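Local coordinates for protein UDP-N-acetylglucosamine 3-dehydrogenase (Acidithiobacillus ferrooxidans, PDB 7BVJ) that catalyses the NAD(+)-dependent oxidation of the glucosamine 3-position of UDP-N-acetylglucosamine to a ketone, a step in making the lipid A of lipopolysaccharide, at residues 89-94 with 158-163; 116-121 with 165-170. All coordinates share one frame; numbering follows the deposited sequence.

Contact 1: 89-94 with 158-163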
loop_
_atom_site.group_PDB
_atom_site.type_symbol
_atom_site.label_atom_id
_atom_site.label_comp_id
_atom_site.label_asym_id
_atom_site.label_seq_id
_atom_site.Cartn_x
_atom_site.Cartn_y
_atom_site.Cartn_z
ATOM N N ILE A 89 5.863 -5.519 6.281
ATOM C CA ILE A 89 5.334 -4.467 7.147
ATOM C C ILE A 89 4.138 -3.827 6.458
ATOM O O ILE A 89 4.228 -3.417 5.291
ATOM C CB ILE A 89 6.405 -3.410 7.460
ATOM C CG1 ILE A 89 7.605 -4.050 8.156
ATOM C CG2 ILE A 89 5.810 -2.270 8.312
ATOM C CD1 ILE A 89 8.740 -3.093 8.413
ATOM N N GLU A 90 3.015 -3.738 7.165
ATOM C CA GLU A 90 1.871 -3.043 6.585
ATOM C C GLU A 90 2.246 -1.592 6.283
ATOM O O GLU A 90 3.108 -1.000 6.935
ATOM C CB GLU A 90 0.667 -3.129 7.528
ATOM C CG GLU A 90 -0.629 -2.476 7.037
ATOM C CD GLU A 90 -1.119 -3.003 5.676
ATOM O OE1 GLU A 90 -1.034 -4.230 5.418
ATOM O OE2 GLU A 90 -1.610 -2.174 4.872
ATOM N N LYS A 91 1.648 -1.040 5.229
ATOM C CA LYS A 91 1.863 0.370 4.940
ATOM C C LYS A 91 1.127 1.231 5.968
ATOM O O LYS A 91 0.072 0.846 6.475
ATOM C CB LYS A 91 1.387 0.716 3.529
ATOM C CG LYS A 91 -0.113 0.574 3.332
ATOM C CD LYS A 91 -0.856 1.899 3.546
ATOM C CE LYS A 91 -2.363 1.663 3.523
ATOM N NZ LYS A 91 -3.116 2.495 4.501
ATOM N N PRO A 92 1.665 2.409 6.297
ATOM C CA PRO A 92 2.961 2.909 5.835
ATOM C C PRO A 92 4.140 2.331 6.606
ATOM O O PRO A 92 3.995 1.922 7.751
ATOM C CB PRO A 92 2.848 4.418 6.051
ATOM C CG PRO A 92 1.870 4.570 7.136
ATOM C CD PRO A 92 0.900 3.435 7.030
ATOM N N PHE A 93 5.287 2.311 5.930
ATOM C CA PHE A 93 6.538 1.755 6.442
ATOM C C PHE A 93 6.812 2.193 7.881
ATOM O O PHE A 93 6.891 1.359 8.797
ATOM C CB PHE A 93 7.660 2.211 5.498
ATOM C CG PHE A 93 8.970 1.480 5.656
ATOM C CD1 PHE A 93 9.166 0.535 6.657
ATOM C CD2 PHE A 93 10.016 1.748 4.772
ATOM C CE1 PHE A 93 10.372 -0.124 6.786
ATOM C CE2 PHE A 93 11.236 1.091 4.886
ATOM C CZ PHE A 93 11.417 0.153 5.901
ATOM N N THR A 94 6.983 3.498 8.092
ATOM C CA THR A 94 7.354 4.060 9.397
ATOM C C THR A 94 6.756 5.462 9.514
ATOM O O THR A 94 5.983 5.904 8.658
ATOM C CB THR A 94 8.879 4.124 9.571
ATOM O OG1 THR A 94 9.466 4.790 8.437
ATOM C CG2 THR A 94 9.491 2.748 9.726
ATOM N N ILE A 158 -3.484 11.682 4.171
ATOM C CA ILE A 158 -2.326 11.508 3.302
ATOM C C ILE A 158 -1.668 10.146 3.511
ATOM O O ILE A 158 -1.466 9.395 2.550
ATOM C CB ILE A 158 -1.320 12.652 3.535
ATOM C CG1 ILE A 158 -2.023 14.004 3.434
ATOM C CG2 ILE A 158 -0.192 12.576 2.521
ATOM C CD1 ILE A 158 -2.719 14.189 2.087
ATOM N N MET A 159 -1.334 9.810 4.770
ATOM C CA MET A 159 -0.545 8.616 5.077
ATOM C C MET A 159 -1.342 7.319 4.985
ATOM O O MET A 159 -0.745 6.251 4.800
ATOM C CB MET A 159 0.078 8.731 6.476
ATOM C CG MET A 159 0.943 9.977 6.714
ATOM S SD MET A 159 2.355 10.210 5.601
ATOM C CE MET A 159 2.936 8.525 5.496
ATOM N N ASP A 160 -2.669 7.373 5.107
ATOM C CA ASP A 160 -3.484 6.168 5.036
ATOM C C ASP A 160 -4.327 6.050 3.773
ATOM O O ASP A 160 -4.807 4.952 3.491
ATOM C CB ASP A 160 -4.419 6.079 6.258
ATOM C CG ASP A 160 -3.662 6.115 7.581
ATOM O OD1 ASP A 160 -2.642 5.401 7.718
ATOM O OD2 ASP A 160 -4.079 6.879 8.481
ATOM N N LEU A 161 -4.570 7.146 3.042
ATOM C CA LEU A 161 -5.337 7.100 1.801
ATOM C C LEU A 161 -4.495 7.500 0.599
ATOM O O LEU A 161 -4.306 6.692 -0.319
ATOM C CB LEU A 161 -6.563 8.020 1.883
ATOM C CG LEU A 161 -7.619 7.823 2.961
ATOM C CD1 LEU A 161 -8.667 8.905 2.835
ATOM C CD2 LEU A 161 -8.254 6.441 2.826
ATOM N N MET A 162 -3.943 8.713 0.600
ATOM C CA MET A 162 -3.316 9.228 -0.608
ATOM C C MET A 162 -2.050 8.463 -0.947
ATOM O O MET A 162 -1.667 8.381 -2.125
ATOM C CB MET A 162 -3.001 10.714 -0.461
ATOM C CG MET A 162 -2.809 11.388 -1.805
ATOM S SD MET A 162 -2.133 13.033 -1.706
ATOM C CE MET A 162 -3.600 14.012 -1.314
ATOM N N ILE A 163 -1.417 7.873 0.064
ATOM C CA ILE A 163 -0.146 7.189 -0.136
ATOM C C ILE A 163 -0.274 6.068 -1.156
ATOM O O ILE A 163 0.705 5.733 -1.833
ATOM C CB ILE A 163 0.376 6.671 1.216
ATOM C CG1 ILE A 163 1.854 6.294 1.115
ATOM C CG2 ILE A 163 -0.459 5.495 1.679
ATOM C CD1 ILE A 163 2.545 6.222 2.430
#
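Lys91 and Pro92 meet segment 158-163 of helix 157-173 at the junction of the Rossmann domain and the C-terminal domain. With Glu90 they form the Glu-Lys-Pro motif known from the Gfo/Idh/MocA family, and the peptide bond before Pro92 is cis. Both side chains set out toward the helix. The Lys91 chain bends at chi2 (94°) and again at chi4, and its NZ donates to the backbone O of Asp160 at 3.1 Å. The C=O...N angle is 114°, and NZ lies tilted from the carbonyl plane. Nearer the backbone, Lys91 CD packs on Ile163 CG2 at 4.1 Å, the two side chains running past each other in opposite directions. An alanine in place of Lys91 would probably leave Asp160 O without this donor and open a gap beside Ile163 CG2. Lys91 or His164 is likely the catalytic base, and the Lys91 side chain lies about 8 Å from the bound NAD. The carboxylate of Asp160 turns back to the residue before the helix, where OD2 accepts from Asp156 N. Its OD1 is 4.4 Å from Lys91 NZ, too far for a salt bridge. Pro92 adds packing. Its CG sits 3.9 Å from Met159 O. Its CB touches two methyls, Met159 CE and Ile163 CD1, each 4.1 Å away.

Contact 2: 116-121 with 165-170; sequences IGHIKR and DLDLTL
Arg121 and Asp167 form the tight part of this contact, a side-on salt bridge with two bonds. Arg121 NE donates to Asp167 OD2 at 3.0 Å, and Arg121 NH2 donates to Asp167 OD1 at the same distance. Both bonds are nearly straight, the first at 165°. Each oxygen uses its syn lone pair, and both lie in the guanidinium plane. The two flat groups are almost coplanar, 10° apart, although the side chains as wholes cross at about a right angle. Asp167 CG is anti to the backbone N (chi1 176°), which carries it out toward Arg121. OD2 is also packed 3.4 Å from Arg121 CG. The carboxylate meets His118 as well, from over one face of the ring. Asp167 CG lies 4.1 Å above that plane, offset toward the rim, and Asp167 OD2 comes to 3.6 Å from His118 CB.

The other part of the contact is looser and purely van der Waals. Leu168 CD1 touches Lys120 CB and CG, both at 4.1 Å, and CD2 rests 3.9 Å from Lys120 O. The partly exposed Lys120 then leads its end away from 165-170.

The segment 116-121 leaves the edge strand of the Rossmann sheet through an inverse gamma turn at Gly117, then meets helix 157-173. Val296 of helix 290-312 also touches His118 and Asp167. Asp167 is buried, so pairing both its oxygens with Arg121 probably offsets the cost of burying its charge and fixes the rotation of the carboxylate.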
loop_
_atom_site.group_PDB
_atom_site.type_symbol
_atom_site.label_atom_id
_atom_site.label_comp_id
_atom_site.label_asym_id
_atom_site.label_seq_id
_atom_site.Cartn_x
_atom_site.Cartn_y
_atom_site.Cartn_z
ATOM N N ILE A 116 6.979 -3.980 2.105
ATOM C CA ILE A 116 5.988 -3.071 2.662
ATOM C C ILE A 116 4.647 -3.410 2.025
ATOM O O ILE A 116 4.575 -3.669 0.818
ATOM C CB ILE A 116 6.364 -1.593 2.418
ATOM C CG1 ILE A 116 7.834 -1.341 2.750
ATOM C CG2 ILE A 116 5.499 -0.667 3.268
ATOM C CD1 ILE A 116 8.247 -1.789 4.154
ATOM N N GLY A 117 3.589 -3.408 2.833
ATOM C CA GLY A 117 2.258 -3.744 2.362
ATOM C C GLY A 117 1.555 -2.678 1.536
ATOM O O GLY A 117 0.561 -2.097 1.977
ATOM N N HIS A 118 2.042 -2.437 0.316
ATOM C CA HIS A 118 1.419 -1.484 -0.594
ATOM C C HIS A 118 0.538 -2.258 -1.569
ATOM O O HIS A 118 0.897 -2.514 -2.728
ATOM C CB HIS A 118 2.481 -0.644 -1.289
ATOM C CG HIS A 118 2.951 0.502 -0.451
ATOM N ND1 HIS A 118 2.132 1.557 -0.123
ATOM C CD2 HIS A 118 4.134 0.736 0.162
ATOM C CE1 HIS A 118 2.799 2.413 0.629
ATOM N NE2 HIS A 118 4.016 1.935 0.823
ATOM N N ILE A 119 -0.665 -2.572 -1.078
ATOM C CA ILE A 119 -1.552 -3.555 -1.694
ATOM C C ILE A 119 -1.953 -3.182 -3.123
ATOM O O ILE A 119 -2.112 -4.072 -3.971
ATOM C CB ILE A 119 -2.785 -3.781 -0.791
ATOM C CG1 ILE A 119 -3.569 -5.021 -1.243
ATOM C CG2 ILE A 119 -3.684 -2.523 -0.722
ATOM C CD1 ILE A 119 -4.318 -5.735 -0.125
ATOM N N LYS A 120 -2.082 -1.889 -3.437
ATOM C CA LYS A 120 -2.603 -1.369 -4.733
ATOM C C LYS A 120 -1.693 -1.785 -5.886
ATOM O O LYS A 120 -2.119 -1.764 -6.966
ATOM C CB LYS A 120 -2.724 0.152 -4.661
ATOM C CG LYS A 120 -4.107 0.750 -4.691
ATOM C CD LYS A 120 -4.843 0.656 -3.411
ATOM C CE LYS A 120 -5.982 -0.330 -3.530
ATOM N NZ LYS A 120 -6.562 -0.623 -2.211
ATOM N N ARG A 121 -0.458 -2.131 -5.596
ATOM C CA ARG A 121 0.439 -2.589 -6.644
ATOM C C ARG A 121 -0.018 -3.911 -7.233
ATOM O O ARG A 121 0.275 -4.182 -8.403
ATOM C CB ARG A 121 1.859 -2.746 -6.118
ATOM C CG ARG A 121 2.560 -1.475 -5.716
ATOM C CD ARG A 121 4.023 -1.731 -5.522
ATOM N NE ARG A 121 4.779 -0.506 -5.266
ATOM C CZ ARG A 121 6.071 -0.380 -5.537
ATOM N NH1 ARG A 121 6.726 -1.405 -6.049
ATOM N NH2 ARG A 121 6.705 0.749 -5.291
ATOM N N ASP A 165 -2.007 6.188 -4.073
ATOM C CA ASP A 165 -1.848 6.745 -5.404
ATOM C C ASP A 165 -0.521 7.469 -5.559
ATOM O O ASP A 165 0.041 7.477 -6.658
ATOM C CB ASP A 165 -3.037 7.647 -5.709
ATOM C CG ASP A 165 -4.354 6.910 -5.533
ATOM O OD1 ASP A 165 -4.493 5.829 -6.141
ATOM O OD2 ASP A 165 -5.220 7.378 -4.756
ATOM N N LEU A 166 0.024 8.026 -4.480
ATOM C CA LEU A 166 1.409 8.480 -4.538
ATOM C C LEU A 166 2.339 7.333 -4.927
ATOM O O LEU A 166 3.205 7.493 -5.801
ATOM C CB LEU A 166 1.818 9.096 -3.202
ATOM C CG LEU A 166 1.153 10.454 -2.897
ATOM C CD1 LEU A 166 1.214 10.823 -1.396
ATOM C CD2 LEU A 166 1.763 11.580 -3.755
ATOM N N ASP A 167 2.152 6.155 -4.316
ATOM C CA ASP A 167 3.009 5.020 -4.628
ATOM C C ASP A 167 2.818 4.565 -6.069
ATOM O O ASP A 167 3.795 4.291 -6.771
ATOM C CB ASP A 167 2.728 3.872 -3.663
ATOM C CG ASP A 167 3.523 2.624 -4.002
ATOM O OD1 ASP A 167 4.771 2.723 -4.113
ATOM O OD2 ASP A 167 2.891 1.551 -4.170
ATOM N N LEU A 168 1.561 4.453 -6.506
ATOM C CA LEU A 168 1.272 4.077 -7.882
ATOM C C LEU A 168 1.938 5.035 -8.856
ATOM O O LEU A 168 2.508 4.613 -9.866
ATOM C CB LEU A 168 -0.237 4.057 -8.118
ATOM C CG LEU A 168 -0.982 2.887 -7.473
ATOM C CD1 LEU A 168 -2.507 3.013 -7.645
ATOM C CD2 LEU A 168 -0.447 1.549 -8.024
ATOM N N THR A 169 1.864 6.329 -8.560
ATOM C CA THR A 169 2.523 7.345 -9.365
ATOM C C THR A 169 4.015 7.073 -9.475
ATOM O O THR A 169 4.584 7.030 -10.582
ATOM C CB THR A 169 2.282 8.705 -8.720
ATOM O OG1 THR A 169 0.881 9.049 -8.797
ATOM C CG2 THR A 169 3.163 9.744 -9.380
ATOM N N LEU A 170 4.676 6.904 -8.324
ATOM C CA LEU A 170 6.121 6.694 -8.368
ATOM C C LEU A 170 6.466 5.415 -9.124
ATOM O O LEU A 170 7.486 5.362 -9.815
ATOM C CB LEU A 170 6.711 6.671 -6.957
ATOM C CG LEU A 170 6.673 8.018 -6.215
ATOM C CD1 LEU A 170 6.971 7.829 -4.742
ATOM C CD2 LEU A 170 7.629 9.042 -6.812
#

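Overall arrangement
From the N terminus, the chain builds most of the Rossmann sheet before strand 86-90, whose last residues open segment 89-94. Helix 97-110 and strand 114-117 follow, leading to 116-121. Next come helix 124-132 and strand 139-147, and then helix 157-173, which carries both second segments. Contact 1 closes a loop of 63 residues, contact 2 one of 43. The loops cross, because 116-121 lies within the first and 165-170 lies beyond its end. Strands 86-90 and 114-117 are parallel neighbours, so the chain just after two adjacent strands meets successive parts of one helix. His118 touches Lys91 and Ile163, linking the contacts. Together they tie the NAD-binding domain to the C-terminal domain.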